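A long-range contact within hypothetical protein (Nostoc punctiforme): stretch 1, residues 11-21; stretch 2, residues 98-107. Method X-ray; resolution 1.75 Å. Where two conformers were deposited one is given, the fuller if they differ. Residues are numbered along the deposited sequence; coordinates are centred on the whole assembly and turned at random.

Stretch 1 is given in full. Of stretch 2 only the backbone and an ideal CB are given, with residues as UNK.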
# COMPACT_ATOMS: atom_id res chain seq x y z
N GLN A 11 -6.67 -5.29 -15.89
CA GLN A 11 -5.33 -4.75 -16.09
C GLN A 11 -4.24 -5.61 -15.45
O GLN A 11 -3.05 -5.46 -15.79
CB GLN A 11 -5.21 -3.31 -15.56
CG GLN A 11 -6.05 -2.29 -16.34
CD GLN A 11 -5.68 -2.30 -17.81
OE1 GLN A 11 -6.43 -2.75 -18.65
NE2 GLN A 11 -4.47 -1.89 -18.11
N ASN A 12 -4.61 -6.44 -14.48
CA ASN A 12 -3.67 -7.34 -13.81
C ASN A 12 -3.45 -8.68 -14.56
O ASN A 12 -2.69 -9.54 -14.09
CB ASN A 12 -4.17 -7.65 -12.39
CG ASN A 12 -4.06 -6.45 -11.46
OD1 ASN A 12 -3.02 -6.25 -10.93
ND2 ASN A 12 -5.13 -5.66 -11.30
N LEU A 13 -4.15 -8.94 -15.67
CA LEU A 13 -3.98 -10.24 -16.28
C LEU A 13 -2.49 -10.43 -16.68
O LEU A 13 -1.84 -9.50 -17.18
CB LEU A 13 -4.84 -10.41 -17.50
CG LEU A 13 -6.31 -10.39 -17.24
CD1 LEU A 13 -7.03 -10.66 -18.54
CD2 LEU A 13 -6.67 -11.44 -16.21
N GLY A 14 -1.99 -11.65 -16.49
CA GLY A 14 -0.61 -11.99 -16.86
C GLY A 14 -0.04 -13.01 -15.89
O GLY A 14 -0.76 -13.59 -15.08
N VAL A 15 1.27 -13.22 -15.98
CA VAL A 15 1.94 -14.18 -15.12
C VAL A 15 2.93 -13.38 -14.27
O VAL A 15 3.85 -12.80 -14.81
CB VAL A 15 2.67 -15.25 -15.93
CG1 VAL A 15 3.37 -16.22 -15.02
CG2 VAL A 15 1.70 -15.99 -16.83
N TRP A 16 2.66 -13.32 -12.98
CA TRP A 16 3.42 -12.51 -12.05
C TRP A 16 4.29 -13.46 -11.25
O TRP A 16 3.80 -14.30 -10.48
CB TRP A 16 2.49 -11.70 -11.14
CG TRP A 16 1.66 -10.73 -11.86
CD1 TRP A 16 0.34 -10.86 -12.19
CD2 TRP A 16 2.09 -9.49 -12.40
NE1 TRP A 16 -0.09 -9.73 -12.85
CE2 TRP A 16 0.96 -8.88 -13.01
CE3 TRP A 16 3.31 -8.80 -12.37
CZ2 TRP A 16 1.02 -7.63 -13.62
CZ3 TRP A 16 3.37 -7.56 -12.99
CH2 TRP A 16 2.23 -6.98 -13.60
N GLU A 17 5.61 -13.29 -11.41
CA GLU A 17 6.58 -14.11 -10.72
C GLU A 17 7.30 -13.29 -9.66
O GLU A 17 7.49 -12.10 -9.80
CB GLU A 17 7.60 -14.62 -11.71
CG GLU A 17 7.00 -15.50 -12.78
CD GLU A 17 8.03 -16.39 -13.40
OE1 GLU A 17 8.81 -15.85 -14.22
OE2 GLU A 17 8.07 -17.60 -13.06
N GLY A 18 7.69 -13.92 -8.57
CA GLY A 18 8.46 -13.24 -7.57
C GLY A 18 8.49 -13.98 -6.27
O GLY A 18 8.86 -15.14 -6.24
N SER A 19 8.12 -13.29 -5.20
CA SER A 19 7.96 -13.93 -3.90
C SER A 19 6.97 -13.27 -2.99
O SER A 19 6.61 -12.11 -3.22
CB SER A 19 9.30 -13.97 -3.16
OG SER A 19 9.73 -12.70 -2.78
N PHE A 20 6.60 -14.01 -1.95
CA PHE A 20 5.84 -13.51 -0.81
C PHE A 20 6.77 -13.52 0.37
O PHE A 20 7.24 -14.58 0.74
CB PHE A 20 4.69 -14.46 -0.49
CG PHE A 20 3.50 -14.37 -1.44
CD1 PHE A 20 3.66 -14.51 -2.80
CD2 PHE A 20 2.20 -14.26 -0.95
CE1 PHE A 20 2.57 -14.46 -3.66
CE2 PHE A 20 1.11 -14.24 -1.84
CZ PHE A 20 1.29 -14.34 -3.16
N SER A 21 7.01 -12.36 0.97
CA SER A 21 8.02 -12.17 2.03
C SER A 21 7.38 -11.61 3.28
O SER A 21 6.76 -10.55 3.23
CB SER A 21 9.10 -11.20 1.56
OG SER A 21 9.62 -11.64 0.33
N UNK A 98 0.33 -1.89 -5.72
CA UNK A 98 0.74 -1.01 -6.81
C UNK A 98 1.11 -1.79 -8.08
O UNK A 98 1.83 -2.77 -8.02
CB UNK A 98 1.93 -0.15 -6.36
N UNK A 99 0.62 -1.32 -9.22
CA UNK A 99 0.97 -1.82 -10.52
C UNK A 99 1.74 -0.71 -11.27
O UNK A 99 1.34 0.46 -11.26
CB UNK A 99 -0.28 -2.26 -11.29
N UNK A 100 2.86 -1.07 -11.86
CA UNK A 100 3.66 -0.16 -12.68
C UNK A 100 4.46 -0.92 -13.72
O UNK A 100 5.40 -1.64 -13.37
CB UNK A 100 4.60 0.67 -11.80
N UNK A 101 4.05 -0.79 -14.98
CA UNK A 101 4.76 -1.40 -16.10
C UNK A 101 4.87 -2.93 -15.86
O UNK A 101 3.84 -3.59 -15.78
CB UNK A 101 6.14 -0.77 -16.27
N UNK A 102 6.08 -3.47 -15.75
CA UNK A 102 6.28 -4.93 -15.59
C UNK A 102 6.27 -5.43 -14.14
O UNK A 102 6.66 -6.55 -13.89
CB UNK A 102 7.61 -5.33 -16.23
N UNK A 103 5.92 -4.56 -13.20
CA UNK A 103 6.05 -4.83 -11.78
C UNK A 103 4.74 -4.64 -11.06
O UNK A 103 3.92 -3.79 -11.42
CB UNK A 103 7.12 -3.93 -11.16
N UNK A 104 4.56 -5.44 -10.01
CA UNK A 104 3.62 -5.11 -8.94
C UNK A 104 4.40 -5.10 -7.64
O UNK A 104 5.39 -5.85 -7.48
CB UNK A 104 2.45 -6.10 -8.88
N UNK A 105 3.98 -4.24 -6.73
CA UNK A 105 4.49 -4.25 -5.37
C UNK A 105 3.28 -4.22 -4.49
O UNK A 105 2.51 -3.23 -4.54
CB UNK A 105 5.44 -3.08 -5.08
N UNK A 106 3.10 -5.29 -3.71
CA UNK A 106 1.89 -5.44 -2.92
C UNK A 106 2.30 -5.58 -1.47
O UNK A 106 3.17 -6.40 -1.15
CB UNK A 106 1.06 -6.64 -3.38
N UNK A 107 1.74 -4.74 -0.63
CA UNK A 107 2.11 -4.71 0.77
C UNK A 107 0.90 -5.00 1.64
O UNK A 107 -0.09 -4.28 1.60
CB UNK A 107 2.72 -3.36 1.14

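Position 98 lies in a strand. Its CA-to-CB bond has nothing of stretch 1 within reach, so stretch 1 sets no preference. The deposited residue is Phe 98. Its backbone N and O pair with the O and N of position 105.

Position 99 points toward stretch 1. The ideal CB lies 4.9 Å from Asn 12 OD1. A small or medium side chain would suit it: alanine, valine, threonine, perhaps isoleucine. The residue is Val 99, with chi1 in t. Its CG2 packs 3.6 Å from Asn 12 OD1. This is a van der Waals contact.

Position 100 points away, so stretch 1 allows almost anything. It is His 100, the first residue of a type II' turn.

Position 101 has phi 57° and psi -118°. This second place of a type II' turn favours glycine; asparagine or aspartate are also plausible. CA-to-CB points away from stretch 1. The residue is Glu 101. Its backbone O lies 4.3 Å from Trp 16 CH2, near the ring plane.

Position 102 also points away, and phi -89°, psi 8° fit the third place of the turn. Asparagine, serine, aspartate or glycine would be usual. The residue is Asn 102. It meets stretch 1 through its backbone: its O lies 3.6 Å from Trp 16 CZ3, at the ring edge.

Position 103 closes the turn, its N and O pairing with the O and N of His 100. CA-to-CB points away, so stretch 1 asks for nothing. The residue is Arg 103. Its backbone C is 3.8 Å from Trp 16 CZ3, while its NH2 donates to the backbone O of position 104 at 3.1 Å.

Position 104 is the centre of the contact. It points toward stretch 1, with the ideal CB 4.5 Å from Trp 16 CZ3. The broad indole offers a face, and Asn 12 OD1 offers an acceptor farther along. Leucine, methionine or an aromatic could cover the ring; lysine or arginine could also reach for the oxygen. The residue is Arg 104. Its CG sits over the six-membered ring of Trp 16, 3.5 Å from CZ3. Its guanidinium lies flat on the indole, planes at 8°, with CZ 4.0 Å from the centroid of the five-membered ring, a cation-pi contact. NH1 donates to Asn 12 OD1 at 2.8 Å. Trp 16 NE1 donates to Asn 12 O at 2.9 Å.

Position 105 is out of reach and unconstrained by stretch 1. It is Leu 105.

Position 106 points toward stretch 1, but no atom of stretch 1 lies within 5.5 Å of the ideal CB. A long side chain is needed to touch Phe 20, such as arginine, lysine, glutamine or tyrosine. The residue is Arg 106, whose NH2 comes 3.9 Å from Phe 20 CZ.

Position 107 is out of reach again, so stretch 1 sets no preference. It is Leu 107.

Stretch 2 (98-107) FVHENRRLRL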
# COMPACT_ATOMS: atom_id res chain seq x y z
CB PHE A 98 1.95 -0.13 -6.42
CG PHE A 98 1.79 0.63 -5.14
CD1 PHE A 98 2.17 0.06 -3.91
CD2 PHE A 98 1.32 1.94 -5.15
CE1 PHE A 98 2.07 0.76 -2.74
CE2 PHE A 98 1.19 2.64 -3.96
CZ PHE A 98 1.55 2.06 -2.78
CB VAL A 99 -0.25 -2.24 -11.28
CG1 VAL A 99 0.12 -2.74 -12.67
CG2 VAL A 99 -1.01 -3.29 -10.47
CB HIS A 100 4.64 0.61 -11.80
CG HIS A 100 5.53 1.56 -12.56
ND1 HIS A 100 5.10 2.81 -12.95
CD2 HIS A 100 6.80 1.44 -12.99
CE1 HIS A 100 6.08 3.42 -13.61
NE2 HIS A 100 7.12 2.60 -13.65
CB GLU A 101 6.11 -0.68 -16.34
CG GLU A 101 5.92 0.81 -16.70
CD GLU A 101 7.20 1.57 -17.04
OE1 GLU A 101 8.32 1.04 -16.79
OE2 GLU A 101 7.08 2.72 -17.53
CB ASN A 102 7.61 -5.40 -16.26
CG ASN A 102 8.87 -5.03 -15.44
OD1 ASN A 102 9.05 -3.85 -15.04
ND2 ASN A 102 9.77 -6.03 -15.20
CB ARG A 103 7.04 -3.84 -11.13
CG ARG A 103 8.51 -4.10 -11.46
CD ARG A 103 9.13 -5.33 -10.82
NE ARG A 103 8.60 -5.53 -9.48
CZ ARG A 103 9.04 -4.93 -8.38
NH1 ARG A 103 10.15 -4.21 -8.43
NH2 ARG A 103 8.39 -5.11 -7.24
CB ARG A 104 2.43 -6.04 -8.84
CG ARG A 104 1.75 -6.31 -10.14
CD ARG A 104 0.34 -6.82 -9.94
NE ARG A 104 0.30 -8.12 -9.31
CZ ARG A 104 -0.79 -8.83 -9.07
NH1 ARG A 104 -1.98 -8.37 -9.43
NH2 ARG A 104 -0.71 -10.01 -8.48
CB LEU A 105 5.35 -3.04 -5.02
CG LEU A 105 5.59 -3.13 -3.48
CD1 LEU A 105 6.89 -3.92 -3.22
CD2 LEU A 105 5.53 -1.93 -2.70
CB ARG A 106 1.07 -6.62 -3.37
CG ARG A 106 0.87 -6.60 -4.81
CD ARG A 106 -0.18 -7.59 -5.30
NE ARG A 106 0.29 -8.96 -5.42
CZ ARG A 106 -0.28 -10.02 -4.86
NH1 ARG A 106 -1.32 -9.90 -4.03
NH2 ARG A 106 0.15 -11.24 -5.14
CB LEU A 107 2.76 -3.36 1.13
CG LEU A 107 3.54 -3.26 2.47
CD1 LEU A 107 4.68 -2.30 2.37
CD2 LEU A 107 2.64 -2.79 3.57
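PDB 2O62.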